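Local coordinates for protein 4-hydroxy-3-methylbut-2-enyl diphosphate reductase (Aquifex aeolicus, PDB 3DNF) that catalyses the last step of the non-mevalonate isoprenoid pathway, reducing (E)-4-hydroxy-3-methylbut-2-enyl diphosphate to isopentenyl and dimethylallyl diphosphate at an iron-sulfur cluster, at residues I76-E81 against L134-G139; E104-L109 against Y114-V119; E24-E29 against T68-S73; E145-I150 against F172-G177; R225-I230 against G259-A264. All blocks are in the same frame, centred on the assembly; numbering follows the deposited sequence.

Contact 1. Residues I76-E81 against L134-G139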
# COMPACT_ATOMS: atom_id res chain seq x y z
N ILE B 76 21.12 -17.87 -3.19
CA ILE B 76 21.67 -17.72 -4.52
C ILE B 76 20.63 -18.14 -5.56
O ILE B 76 19.69 -18.88 -5.24
CB ILE B 76 23.04 -18.51 -4.73
CG1 ILE B 76 22.84 -20.00 -4.48
CG2 ILE B 76 24.21 -17.84 -3.94
CD1 ILE B 76 24.11 -20.79 -4.85
N PRO B 77 20.80 -17.70 -6.81
CA PRO B 77 19.88 -18.21 -7.86
C PRO B 77 19.86 -19.74 -7.94
O PRO B 77 20.94 -20.36 -7.76
CB PRO B 77 20.41 -17.55 -9.14
CG PRO B 77 21.07 -16.27 -8.63
CD PRO B 77 21.75 -16.69 -7.33
N PRO B 78 18.69 -20.34 -8.22
CA PRO B 78 18.61 -21.80 -8.26
C PRO B 78 19.53 -22.42 -9.32
O PRO B 78 20.11 -23.50 -9.11
CB PRO B 78 17.12 -22.07 -8.49
CG PRO B 78 16.63 -20.84 -9.20
CD PRO B 78 17.40 -19.70 -8.59
N GLU B 79 19.67 -21.79 -10.49
CA GLU B 79 20.59 -22.33 -11.48
C GLU B 79 22.10 -22.32 -11.06
O GLU B 79 22.90 -23.09 -11.59
CB GLU B 79 20.40 -21.60 -12.84
CG GLU B 79 20.86 -20.14 -12.84
CD GLU B 79 19.78 -19.12 -12.43
OE1 GLU B 79 18.79 -19.44 -11.70
OE2 GLU B 79 19.96 -17.94 -12.83
N LYS B 80 22.47 -21.42 -10.15
CA LYS B 80 23.85 -21.39 -9.64
C LYS B 80 24.03 -22.48 -8.61
O LYS B 80 25.08 -23.14 -8.58
CB LYS B 80 24.23 -20.02 -9.05
CG LYS B 80 25.74 -19.90 -8.79
CD LYS B 80 26.15 -18.51 -8.29
CE LYS B 80 27.66 -18.47 -8.09
NZ LYS B 80 28.12 -17.05 -7.84
N GLU B 81 23.01 -22.65 -7.76
CA GLU B 81 23.03 -23.77 -6.82
C GLU B 81 23.18 -25.09 -7.59
O GLU B 81 24.01 -25.95 -7.23
CB GLU B 81 21.75 -23.80 -6.01
CG GLU B 81 21.80 -24.90 -4.95
CD GLU B 81 20.61 -24.88 -4.00
OE1 GLU B 81 20.08 -23.78 -3.78
OE2 GLU B 81 20.23 -25.96 -3.50
N LEU B 134 12.21 -16.09 -9.37
CA LEU B 134 11.12 -15.54 -10.14
C LEU B 134 11.28 -16.01 -11.59
O LEU B 134 10.31 -16.46 -12.23
CB LEU B 134 11.14 -14.00 -10.11
CG LEU B 134 10.03 -13.26 -10.90
CD1 LEU B 134 8.62 -13.56 -10.34
CD2 LEU B 134 10.32 -11.78 -10.94
N ARG B 135 12.51 -15.94 -12.09
CA ARG B 135 12.78 -16.38 -13.46
C ARG B 135 12.51 -17.89 -13.61
O ARG B 135 11.90 -18.32 -14.60
CB ARG B 135 14.22 -16.00 -13.85
CG ARG B 135 14.74 -16.66 -15.16
CD ARG B 135 16.12 -16.15 -15.57
NE ARG B 135 17.09 -16.30 -14.50
CZ ARG B 135 17.63 -15.30 -13.79
NH1 ARG B 135 17.32 -14.02 -14.07
NH2 ARG B 135 18.50 -15.58 -12.81
N ALA B 136 12.93 -18.66 -12.60
CA ALA B 136 12.78 -20.13 -12.63
C ALA B 136 11.32 -20.59 -12.69
O ALA B 136 11.00 -21.62 -13.30
CB ALA B 136 13.48 -20.75 -11.42
N CYS B 137 10.44 -19.84 -12.07
CA CYS B 137 9.04 -20.21 -12.07
C CYS B 137 8.26 -19.50 -13.16
O CYS B 137 7.02 -19.47 -13.15
CB CYS B 137 8.41 -19.98 -10.71
SG CYS B 137 8.23 -18.25 -10.36
N ASN B 138 8.99 -19.00 -14.15
CA ASN B 138 8.40 -18.32 -15.34
C ASN B 138 7.59 -17.07 -15.00
O ASN B 138 6.63 -16.69 -15.68
CB ASN B 138 7.57 -19.29 -16.16
CG ASN B 138 8.37 -20.47 -16.60
OD1 ASN B 138 9.52 -20.33 -17.03
ND2 ASN B 138 7.80 -21.66 -16.45
N GLY B 139 8.02 -16.44 -13.93
CA GLY B 139 7.42 -15.21 -13.46
C GLY B 139 8.03 -13.98 -14.11
O GLY B 139 9.08 -14.06 -14.71
O HOH W 1 16.60 -18.82 -12.85
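Glu79 OE2 accepts a hydrogen bond from Arg135 NH2 at 2.8 Å, with an N-H...O angle of 149°, and the opposite charges make it a salt bridge. OE2 uses its syn lone pair and sits at the guanidinium edge, tilted somewhat out of that plane. The carboxylate and guanidinium planes stand 83° apart, so this is a single-bond, crossed pairing and not the flat two-bond fork. A water takes the place of a second direct bond: it donates to Glu79 OE1 at 2.6 Å and accepts a weak bond from Arg135 NE. Arg135 runs extended from the helix as far as CD, and the bend at chi3 (55°) brings NH2 within bonding distance of Glu79 OE2. Beside the ion pair, the ring of Pro78 brings CG to within 3.9 Å of Ala136 CB. The polar part lies on exposed residues, and the whole contact buries 135 Å². Asn138 closes the second helix as the C-prime residue of a Schellman motif, with Gly139 N bonded to Leu134 O at 2.9 Å. The contact thus joins the first turn of helix 78-86, which follows strand 68-71, to the C-terminal end of helix 125-136, while Leu134 packs against helix 97-111.

Contact 2. Residues E104-L109 against Y114-V119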
# COMPACT_ATOMS: atom_id res chain seq x y z
N GLU B 104 9.61 -18.47 -2.20
CA GLU B 104 8.31 -19.12 -2.26
C GLU B 104 7.23 -18.12 -2.71
O GLU B 104 6.40 -18.43 -3.56
CB GLU B 104 7.96 -19.76 -0.92
CG GLU B 104 8.83 -20.99 -0.60
CD GLU B 104 8.83 -21.39 0.88
OE1 GLU B 104 7.87 -21.04 1.62
OE2 GLU B 104 9.80 -22.07 1.32
N ALA B 105 7.29 -16.92 -2.14
CA ALA B 105 6.26 -15.90 -2.34
C ALA B 105 6.26 -15.42 -3.77
O ALA B 105 5.18 -15.21 -4.38
CB ALA B 105 6.48 -14.72 -1.42
N VAL B 106 7.44 -15.24 -4.36
CA VAL B 106 7.43 -14.74 -5.77
C VAL B 106 6.87 -15.80 -6.70
O VAL B 106 6.13 -15.49 -7.68
CB VAL B 106 8.77 -14.16 -6.26
CG1 VAL B 106 9.21 -12.93 -5.42
CG2 VAL B 106 9.86 -15.24 -6.36
N CYS B 107 7.11 -17.05 -6.36
CA CYS B 107 6.54 -18.11 -7.18
C CYS B 107 5.02 -18.29 -7.01
O CYS B 107 4.32 -18.53 -7.98
CB CYS B 107 7.28 -19.43 -6.98
SG CYS B 107 9.04 -19.31 -7.52
N GLN B 108 4.55 -18.19 -5.78
CA GLN B 108 3.13 -18.19 -5.48
C GLN B 108 2.42 -17.07 -6.22
O GLN B 108 1.41 -17.34 -6.87
CB GLN B 108 2.89 -18.11 -3.97
CG GLN B 108 1.41 -18.08 -3.61
CD GLN B 108 1.19 -17.56 -2.21
OE1 GLN B 108 2.10 -17.56 -1.39
NE2 GLN B 108 -0.02 -17.11 -1.95
N LEU B 109 2.96 -15.84 -6.14
CA LEU B 109 2.37 -14.71 -6.82
C LEU B 109 2.32 -14.92 -8.35
O LEU B 109 1.33 -14.55 -9.00
CB LEU B 109 3.12 -13.42 -6.45
CG LEU B 109 2.90 -12.87 -5.01
CD1 LEU B 109 3.87 -11.70 -4.77
CD2 LEU B 109 1.46 -12.40 -4.76
N TYR B 114 0.13 -12.70 -10.97
CA TYR B 114 0.61 -11.32 -10.72
C TYR B 114 1.93 -10.97 -11.39
O TYR B 114 2.79 -11.85 -11.58
CB TYR B 114 0.82 -11.05 -9.20
CG TYR B 114 -0.45 -11.05 -8.41
CD1 TYR B 114 -1.21 -9.90 -8.30
CD2 TYR B 114 -0.93 -12.24 -7.81
CE1 TYR B 114 -2.41 -9.91 -7.58
CE2 TYR B 114 -2.11 -12.26 -7.09
CZ TYR B 114 -2.85 -11.08 -6.98
OH TYR B 114 -4.03 -11.09 -6.29
N PHE B 115 2.09 -9.69 -11.75
CA PHE B 115 3.40 -9.13 -12.11
C PHE B 115 4.07 -8.77 -10.77
O PHE B 115 3.47 -8.12 -9.96
CB PHE B 115 3.19 -7.86 -12.93
CG PHE B 115 4.47 -7.16 -13.30
CD1 PHE B 115 5.18 -7.53 -14.45
CD2 PHE B 115 4.97 -6.11 -12.51
CE1 PHE B 115 6.37 -6.87 -14.81
CE2 PHE B 115 6.17 -5.44 -12.86
CZ PHE B 115 6.86 -5.81 -14.02
N VAL B 116 5.30 -9.21 -10.56
CA VAL B 116 5.91 -9.11 -9.21
C VAL B 116 6.77 -7.84 -9.09
O VAL B 116 7.65 -7.56 -9.90
CB VAL B 116 6.71 -10.39 -8.87
CG1 VAL B 116 7.49 -10.24 -7.54
CG2 VAL B 116 5.73 -11.57 -8.74
N VAL B 117 6.56 -7.13 -7.98
CA VAL B 117 7.46 -6.10 -7.56
C VAL B 117 8.22 -6.53 -6.29
O VAL B 117 7.61 -6.93 -5.31
CB VAL B 117 6.66 -4.82 -7.30
CG1 VAL B 117 7.46 -3.84 -6.44
CG2 VAL B 117 6.20 -4.17 -8.63
N LEU B 118 9.53 -6.56 -6.39
CA LEU B 118 10.39 -6.88 -5.24
C LEU B 118 10.94 -5.55 -4.74
O LEU B 118 11.74 -4.93 -5.43
CB LEU B 118 11.53 -7.81 -5.67
CG LEU B 118 12.65 -8.19 -4.71
CD1 LEU B 118 12.06 -8.75 -3.44
CD2 LEU B 118 13.58 -9.21 -5.43
N VAL B 119 10.53 -5.12 -3.53
CA VAL B 119 11.04 -3.87 -2.96
C VAL B 119 12.38 -4.17 -2.26
O VAL B 119 12.46 -4.95 -1.30
CB VAL B 119 10.02 -3.18 -1.98
CG1 VAL B 119 10.59 -1.83 -1.50
CG2 VAL B 119 8.63 -2.98 -2.65
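Leu109 and Tyr114 meet through backbone and side chain together. Tyr114 N donates to Leu109 O at 3.0 Å with an N-H...O angle of 164°. The same oxygen lies at the edge of the tyrosine ring, near its plane and 3.4 Å from Tyr114 CD2, while Leu109 CD2 approaches that ring carbon at 3.9 Å. Two further apolar meetings lie along the strand: Leu109 CB reaches Val116 CG2 at 3.9 Å, and Val106 CG1 touches Val116 CG1 at 3.8 Å. Val116 can serve both helix residues because its CG1 stands anti to the backbone N (chi1 173°) and meets Val106 CG1, while CG2, anti to the carbonyl carbon, lies against Leu109 CB and near Val106 O. The side chains of Val106 and Val116 cross at about a right angle.

In the next shell, Leu134 of helix 125-136 packs on Val116, and Val162 of strand 158-163 touches both Val106 and Leu109. Backbone bonds to Lys140 and Ile142 on one side and to Arg158 and Gly160 on the other hold the strand. The Tyr114 ring makes a cation-pi contact with Arg158 and packs on Lys187 of the second subunit. Helix 97-111 followed by a short turn and inner strand 115-119 is the alpha-to-beta step of an open alpha/beta lobe with a four-stranded parallel sheet.

Contact 3. Residues E24-E29 against T68-S73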
# COMPACT_ATOMS: atom_id res chain seq x y z
N GLU B 24 29.79 -24.77 10.81
CA GLU B 24 30.63 -25.46 11.79
C GLU B 24 30.32 -26.96 11.76
O GLU B 24 31.26 -27.81 11.75
CB GLU B 24 30.43 -24.85 13.16
CG GLU B 24 31.02 -23.42 13.30
CD GLU B 24 30.56 -22.75 14.62
OE1 GLU B 24 29.67 -23.30 15.32
OE2 GLU B 24 31.06 -21.65 14.95
N GLU B 25 29.04 -27.29 11.71
CA GLU B 25 28.65 -28.71 11.75
C GLU B 25 29.09 -29.48 10.51
O GLU B 25 29.37 -30.70 10.60
CB GLU B 25 27.15 -28.89 12.05
CG GLU B 25 26.79 -28.67 13.54
CD GLU B 25 26.48 -29.95 14.33
OE1 GLU B 25 27.07 -31.03 14.09
OE2 GLU B 25 25.62 -29.87 15.25
N SER B 26 29.18 -28.82 9.37
CA SER B 26 29.59 -29.48 8.09
C SER B 26 30.99 -30.06 8.13
O SER B 26 31.31 -30.96 7.36
CB SER B 26 29.48 -28.58 6.87
OG SER B 26 30.43 -27.52 6.87
N LEU B 27 31.83 -29.57 9.04
CA LEU B 27 33.19 -30.12 9.19
C LEU B 27 33.14 -31.61 9.54
O LEU B 27 34.04 -32.32 9.17
CB LEU B 27 33.93 -29.35 10.29
CG LEU B 27 34.30 -27.92 9.86
CD1 LEU B 27 34.67 -27.20 11.20
CD2 LEU B 27 35.49 -27.95 8.96
N LYS B 28 32.10 -32.06 10.26
CA LYS B 28 31.96 -33.42 10.74
C LYS B 28 31.46 -34.39 9.69
O LYS B 28 31.37 -35.58 9.95
CB LYS B 28 31.06 -33.47 11.99
CG LYS B 28 31.75 -32.95 13.25
CD LYS B 28 30.77 -32.66 14.38
CE LYS B 28 31.54 -32.32 15.67
NZ LYS B 28 30.57 -31.80 16.68
N GLU B 29 31.13 -33.89 8.50
CA GLU B 29 30.62 -34.75 7.41
C GLU B 29 31.39 -34.51 6.11
O GLU B 29 31.10 -35.13 5.08
CB GLU B 29 29.11 -34.49 7.17
CG GLU B 29 28.81 -33.02 6.82
CD GLU B 29 27.33 -32.68 6.46
OE1 GLU B 29 26.73 -33.41 5.63
OE2 GLU B 29 26.81 -31.63 6.97
N THR B 68 33.20 -29.11 0.07
CA THR B 68 31.87 -28.70 0.59
C THR B 68 31.76 -27.20 0.35
O THR B 68 32.72 -26.46 0.57
CB THR B 68 31.74 -28.98 2.10
OG1 THR B 68 31.70 -30.39 2.31
CG2 THR B 68 30.43 -28.34 2.68
N VAL B 69 30.63 -26.76 -0.20
CA VAL B 69 30.39 -25.31 -0.26
C VAL B 69 29.08 -24.98 0.46
O VAL B 69 28.08 -25.69 0.34
CB VAL B 69 30.37 -24.74 -1.71
CG1 VAL B 69 31.77 -24.76 -2.34
CG2 VAL B 69 29.37 -25.52 -2.50
N ILE B 70 29.15 -23.92 1.26
CA ILE B 70 28.00 -23.44 2.07
C ILE B 70 27.39 -22.18 1.48
O ILE B 70 28.05 -21.10 1.37
CB ILE B 70 28.39 -23.26 3.55
CG1 ILE B 70 28.95 -24.59 4.11
CG2 ILE B 70 27.17 -22.77 4.39
CD1 ILE B 70 30.01 -24.39 5.16
N ILE B 71 26.13 -22.30 1.08
CA ILE B 71 25.38 -21.13 0.53
C ILE B 71 25.08 -20.19 1.71
O ILE B 71 24.58 -20.66 2.72
CB ILE B 71 24.08 -21.57 -0.14
CG1 ILE B 71 24.41 -22.52 -1.33
CG2 ILE B 71 23.20 -20.31 -0.57
CD1 ILE B 71 23.19 -23.05 -2.07
N ARG B 72 25.35 -18.88 1.55
CA ARG B 72 25.16 -17.96 2.65
C ARG B 72 23.68 -17.69 2.90
O ARG B 72 22.81 -18.05 2.08
CB ARG B 72 25.92 -16.65 2.42
CG ARG B 72 27.46 -16.83 2.24
CD ARG B 72 28.16 -15.51 2.23
NE ARG B 72 27.78 -14.66 1.09
CZ ARG B 72 28.51 -13.64 0.65
NH1 ARG B 72 29.68 -13.37 1.20
NH2 ARG B 72 28.09 -12.91 -0.38
N SER B 73 23.41 -17.06 4.05
CA SER B 73 22.05 -16.81 4.51
C SER B 73 21.19 -16.04 3.49
O SER B 73 19.97 -16.16 3.53
CB SER B 73 22.06 -16.09 5.86
OG SER B 73 22.63 -14.79 5.67
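Ser26 carries the contact of segment 24-29 with strand 68-71, and its short side chain can be traced atom by atom. Its CB points toward the strand and lies 4.3 Å from Thr68 CG2. From CB, chi1 of 69° sets OG between the backbone N and the carbonyl carbon. In that position OG lies 3.6 Å from Ile70 CD1, the nearest meeting of the two segments, and 4.3 Å from Thr68 CG2. Thr68 and Ile70, two residues apart on the strand, both direct their CB toward the helix, whereas Val69 between them points away.

The hydroxyl has its polar partner elsewhere: Ser26 OG is hydrogen-bonded to Ala23 O, one turn back in its own helix. Thr68 OG1 is paired with Ser30 OG, and that same hydroxyl also bonds Ser26 O, so Ser30 links the two chain segments indirectly. Val34 of the adjacent strand 34-36 touches Ser26, Thr68 and Ile70 alike.

All three touching residues are buried, yet just 104 Å² is covered between the segments and no hydrogen bond crosses directly. The chemistry is accordingly van der Waals packing of methyl groups on an oxygen whose hydrogen bonding is met within its helix, which allows a polar atom to face the methyl groups of Ile70 and Thr68.

Contact 4. Residues E145-I150 against F172-G177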
# COMPACT_ATOMS: atom_id res chain seq x y z
N GLU B 145 13.71 0.05 -6.10
CA GLU B 145 14.67 0.52 -5.11
C GLU B 145 14.38 1.96 -4.73
O GLU B 145 14.63 2.39 -3.60
CB GLU B 145 16.11 0.36 -5.61
CG GLU B 145 17.11 0.76 -4.54
CD GLU B 145 18.54 0.40 -4.87
OE1 GLU B 145 18.77 -0.42 -5.80
OE2 GLU B 145 19.42 0.91 -4.15
N THR B 146 13.84 2.70 -5.69
CA THR B 146 13.35 4.04 -5.44
C THR B 146 11.97 4.18 -6.09
O THR B 146 11.59 3.37 -6.92
CB THR B 146 14.31 5.15 -5.96
OG1 THR B 146 14.30 5.17 -7.39
CG2 THR B 146 15.71 4.92 -5.45
N LEU B 147 11.24 5.23 -5.73
CA LEU B 147 9.86 5.34 -6.16
C LEU B 147 9.73 5.44 -7.69
O LEU B 147 8.75 4.97 -8.25
CB LEU B 147 9.16 6.49 -5.43
CG LEU B 147 7.66 6.43 -5.15
CD1 LEU B 147 7.18 5.10 -4.54
CD2 LEU B 147 7.30 7.59 -4.23
N GLU B 148 10.76 5.97 -8.34
CA GLU B 148 10.77 6.11 -9.81
C GLU B 148 10.77 4.75 -10.51
O GLU B 148 10.35 4.65 -11.67
CB GLU B 148 11.95 6.96 -10.28
CG GLU B 148 11.62 8.42 -10.48
CD GLU B 148 12.33 9.03 -11.70
OE1 GLU B 148 13.53 8.72 -11.91
OE2 GLU B 148 11.70 9.82 -12.44
N ASP B 149 11.21 3.70 -9.80
CA ASP B 149 11.22 2.33 -10.33
C ASP B 149 9.83 1.72 -10.58
O ASP B 149 9.71 0.74 -11.32
CB ASP B 149 12.01 1.39 -9.41
CG ASP B 149 13.51 1.66 -9.41
OD1 ASP B 149 14.05 2.13 -10.43
OD2 ASP B 149 14.18 1.35 -8.40
N ILE B 150 8.78 2.26 -9.97
CA ILE B 150 7.45 1.62 -10.06
C ILE B 150 6.74 1.73 -11.42
O ILE B 150 5.79 0.98 -11.68
CB ILE B 150 6.49 2.06 -8.93
CG1 ILE B 150 6.06 3.51 -9.11
CG2 ILE B 150 7.13 1.84 -7.58
CD1 ILE B 150 4.93 3.90 -8.16
N PHE B 172 8.72 0.61 2.06
CA PHE B 172 7.82 -0.46 1.65
C PHE B 172 6.37 0.02 1.74
O PHE B 172 5.59 -0.18 0.83
CB PHE B 172 8.01 -1.63 2.56
CG PHE B 172 7.25 -2.84 2.14
CD1 PHE B 172 7.61 -3.51 0.95
CD2 PHE B 172 6.14 -3.28 2.88
CE1 PHE B 172 6.91 -4.62 0.54
CE2 PHE B 172 5.44 -4.42 2.48
CZ PHE B 172 5.82 -5.07 1.29
N LYS B 173 6.04 0.72 2.83
CA LYS B 173 4.69 1.26 3.06
C LYS B 173 4.30 2.25 1.94
O LYS B 173 3.17 2.22 1.43
CB LYS B 173 4.59 1.89 4.46
CG LYS B 173 3.35 2.70 4.68
CD LYS B 173 3.26 3.22 6.09
CE LYS B 173 2.02 4.06 6.23
NZ LYS B 173 1.99 4.67 7.58
N GLU B 174 5.25 3.10 1.55
CA GLU B 174 5.07 4.08 0.48
C GLU B 174 4.82 3.43 -0.88
O GLU B 174 3.90 3.88 -1.60
CB GLU B 174 6.28 5.04 0.41
CG GLU B 174 6.26 6.04 -0.74
CD GLU B 174 5.22 7.12 -0.57
OE1 GLU B 174 4.69 7.28 0.56
OE2 GLU B 174 4.91 7.82 -1.56
N VAL B 175 5.66 2.45 -1.23
CA VAL B 175 5.55 1.72 -2.51
C VAL B 175 4.20 0.99 -2.61
O VAL B 175 3.52 1.05 -3.63
CB VAL B 175 6.69 0.66 -2.70
CG1 VAL B 175 6.40 -0.20 -3.97
CG2 VAL B 175 8.01 1.34 -2.83
N VAL B 176 3.85 0.28 -1.55
CA VAL B 176 2.58 -0.45 -1.53
C VAL B 176 1.38 0.51 -1.73
O VAL B 176 0.52 0.27 -2.56
CB VAL B 176 2.42 -1.28 -0.22
CG1 VAL B 176 0.95 -1.75 -0.04
CG2 VAL B 176 3.43 -2.46 -0.18
N GLY B 177 1.35 1.61 -0.99
CA GLY B 177 0.26 2.56 -1.04
C GLY B 177 0.18 3.20 -2.42
O GLY B 177 -0.89 3.31 -3.00
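A turn of 3-10 helix, residues 147-149, follows strand 141-144, outermost in this chain's parallel alpha/beta sheet, and packs on helix 169-182, which covers one side of that sheet. The closest alpha-carbons are Leu147 CA and Val175 CA, 6.7 Å apart, and the segments bury 171 Å² with no hydrogen bond between them.

Apolar contacts come first. Leu147 CD1 lies 4.2 Å from Val175 CG2, and Ile150 CG2 is likewise 4.2 Å from Val175 CG1, so the two methyls of one valine are shared between Leu147 and Ile150. Val144 of the preceding strand touches both Ile150 and Val175 and adds to this patch.

A mixed contact forms beside the apolar patch, where Leu147 and Glu174 cross at about a right angle. The leucine fork straddles Glu174 CG, which is 4.0 Å from Leu147 CD1 and from Leu147 CD2. Glu174 leaves the helix with CG anti to the backbone N, and the bend that follows (chi2 71°) brings OE2 to 3.6 Å from Leu147 CD2. Outside the two segments, Lys173 NZ of the second subunit pairs with this carboxylate oxygen in a salt bridge, which ties Glu174 to the dimer interface.

Polar bonds of Asp149 hold the start of segment 145-150. OD1 has an outside partner, Lys122, in a salt bridge, and OD2 accepts two backbone N-H groups: Glu145 N at 2.7 Å, using the anti lone pair, and Thr146 N at 3.0 Å, arriving 48° above the carboxylate plane.

Contact 5. Residues R225-I230 against G259-A264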
# COMPACT_ATOMS: atom_id res chain seq x y z
N ARG B 225 25.32 1.41 13.88
CA ARG B 225 25.31 2.86 14.12
C ARG B 225 23.93 3.37 14.54
O ARG B 225 23.82 4.36 15.27
CB ARG B 225 25.83 3.63 12.90
CG ARG B 225 27.35 3.66 12.80
CD ARG B 225 27.86 4.57 11.67
NE ARG B 225 28.07 3.79 10.45
CZ ARG B 225 27.36 3.92 9.33
NH1 ARG B 225 26.40 4.83 9.24
NH2 ARG B 225 27.65 3.15 8.29
N ARG B 226 22.88 2.69 14.07
CA ARG B 226 21.51 3.07 14.41
C ARG B 226 21.23 2.66 15.84
O ARG B 226 20.60 3.41 16.57
CB ARG B 226 20.51 2.43 13.45
CG ARG B 226 19.30 3.30 13.14
CD ARG B 226 18.84 2.97 11.72
NE ARG B 226 17.55 3.56 11.37
CZ ARG B 226 16.82 3.20 10.31
NH1 ARG B 226 17.25 2.24 9.50
NH2 ARG B 226 15.66 3.79 10.07
N LEU B 227 21.72 1.48 16.22
CA LEU B 227 21.66 1.00 17.60
C LEU B 227 22.34 1.99 18.55
O LEU B 227 21.80 2.30 19.62
CB LEU B 227 22.28 -0.39 17.76
CG LEU B 227 21.47 -1.65 17.49
CD1 LEU B 227 22.29 -2.87 17.95
CD2 LEU B 227 20.10 -1.61 18.17
N TYR B 228 23.50 2.50 18.15
CA TYR B 228 24.16 3.55 18.94
C TYR B 228 23.29 4.81 19.10
O TYR B 228 23.05 5.24 20.22
CB TYR B 228 25.55 3.91 18.39
CG TYR B 228 26.14 5.16 19.04
CD1 TYR B 228 26.60 5.12 20.36
CD2 TYR B 228 26.22 6.36 18.34
CE1 TYR B 228 27.13 6.27 20.96
CE2 TYR B 228 26.75 7.49 18.93
CZ TYR B 228 27.20 7.43 20.24
OH TYR B 228 27.73 8.54 20.83
N TYR B 229 22.82 5.38 17.99
CA TYR B 229 22.04 6.63 18.02
C TYR B 229 20.77 6.50 18.85
O TYR B 229 20.47 7.37 19.68
CB TYR B 229 21.67 7.09 16.62
CG TYR B 229 22.83 7.58 15.79
CD1 TYR B 229 23.15 6.97 14.59
CD2 TYR B 229 23.60 8.68 16.21
CE1 TYR B 229 24.20 7.40 13.82
CE2 TYR B 229 24.67 9.13 15.44
CZ TYR B 229 24.96 8.47 14.24
OH TYR B 229 26.00 8.89 13.45
N ILE B 230 20.02 5.42 18.61
CA ILE B 230 18.79 5.13 19.35
C ILE B 230 19.04 5.11 20.86
O ILE B 230 18.25 5.67 21.64
CB ILE B 230 18.13 3.81 18.83
CG1 ILE B 230 16.74 3.58 19.43
CG2 ILE B 230 18.99 2.59 19.11
CD1 ILE B 230 16.08 2.30 18.90
N GLY B 259 24.25 -2.04 30.53
CA GLY B 259 23.60 -2.67 29.38
C GLY B 259 24.54 -2.89 28.20
O GLY B 259 25.36 -2.03 27.87
N ILE B 260 24.42 -4.05 27.56
CA ILE B 260 25.19 -4.36 26.36
C ILE B 260 24.27 -4.82 25.24
O ILE B 260 23.42 -5.71 25.41
CB ILE B 260 26.24 -5.49 26.58
CG1 ILE B 260 27.23 -5.12 27.70
CG2 ILE B 260 26.99 -5.80 25.29
CD1 ILE B 260 28.18 -6.26 28.06
N SER B 261 24.45 -4.21 24.07
CA SER B 261 23.91 -4.81 22.86
C SER B 261 24.94 -4.80 21.76
O SER B 261 26.06 -4.32 21.93
CB SER B 261 22.63 -4.13 22.42
OG SER B 261 21.94 -4.98 21.51
N ALA B 262 24.55 -5.36 20.62
CA ALA B 262 25.46 -5.49 19.48
C ALA B 262 24.66 -5.50 18.20
O ALA B 262 23.51 -5.96 18.19
CB ALA B 262 26.26 -6.79 19.59
N GLY B 263 25.29 -5.02 17.13
CA GLY B 263 24.74 -5.04 15.77
C GLY B 263 24.66 -6.46 15.18
O GLY B 263 25.11 -7.43 15.79
N ALA B 264 24.07 -6.55 14.00
CA ALA B 264 23.76 -7.82 13.36
C ALA B 264 25.00 -8.61 12.96
O ALA B 264 24.91 -9.79 12.67
CB ALA B 264 22.88 -7.60 12.14
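The end of a parallel beta strand and the loop that leaves it form this contact, against a helix of the same alpha/beta lobe. Strand 257-262 is an inner strand of a four-stranded parallel sheet, flanked by strands 3-6 and 212-216, and helix 222-234 presents one buried leucine to it.

The CB of Leu227 points toward the strand. CG stands anti to the carbonyl carbon (chi1 -85°), and chi2 of -171° then extends the CD1 branch to the strand backbone. CD1 lies 3.3 Å from Ala262 O and 3.5 Å from Ala262 C, so the methyl rests mainly on the carbonyl group of Ala262. It also comes within 3.8 Å of Gly263 N, and on the other side of Ala262 it approaches Ser261 OG at 4.2 Å. One methyl thus spans three consecutive residues where the strand gives way to loop. Ala262 meets it by its main chain alone, since its CB points away from the helix and packs on Ile271 of helix 268-281, across the sheet.

The nearest alpha-carbons are Leu227 CA and Gly263 CA, 7.0 Å apart, and 95 Å² is buried without any hydrogen bond between the segments. Val203 of helix 195-206 and Ile215 of strand 212-216 each touch both Leu227 and Ser261, adding apolar neighbours to the leucine.

Gly263 lies about 5 Å from the side chain of Ser221 and about 6 Å from that of Ser265, both predicted to bind the substrate and products. The C-terminal end of a parallel strand is a common ligand-site location in open alpha/beta folds.

The contacts sample the three lobes of the enzyme, each with its own four-stranded parallel sheet. Contacts 2 and 4 share one lobe: their centres are 15 Å apart, and Val119 CG2 packs on Val175 CG1 at 3.8 Å. Contact 1 bridges to the lobe of contact 3, touching contact 2 through Leu134 and Val116 and contact 3 through Ile76 and Ile71. Contact 5 belongs to the third lobe, with its centre 36 Å from that of contact 1, on opposite sides of the chain's centre. Ser73, at the end of segment 68-73 in contact 3, touches the iron-sulfur cluster, while the Ile70 side chain is about 12 Å and Gly263 of contact 5 about 11 Å from it; contact 4 is remote from the annotated sites.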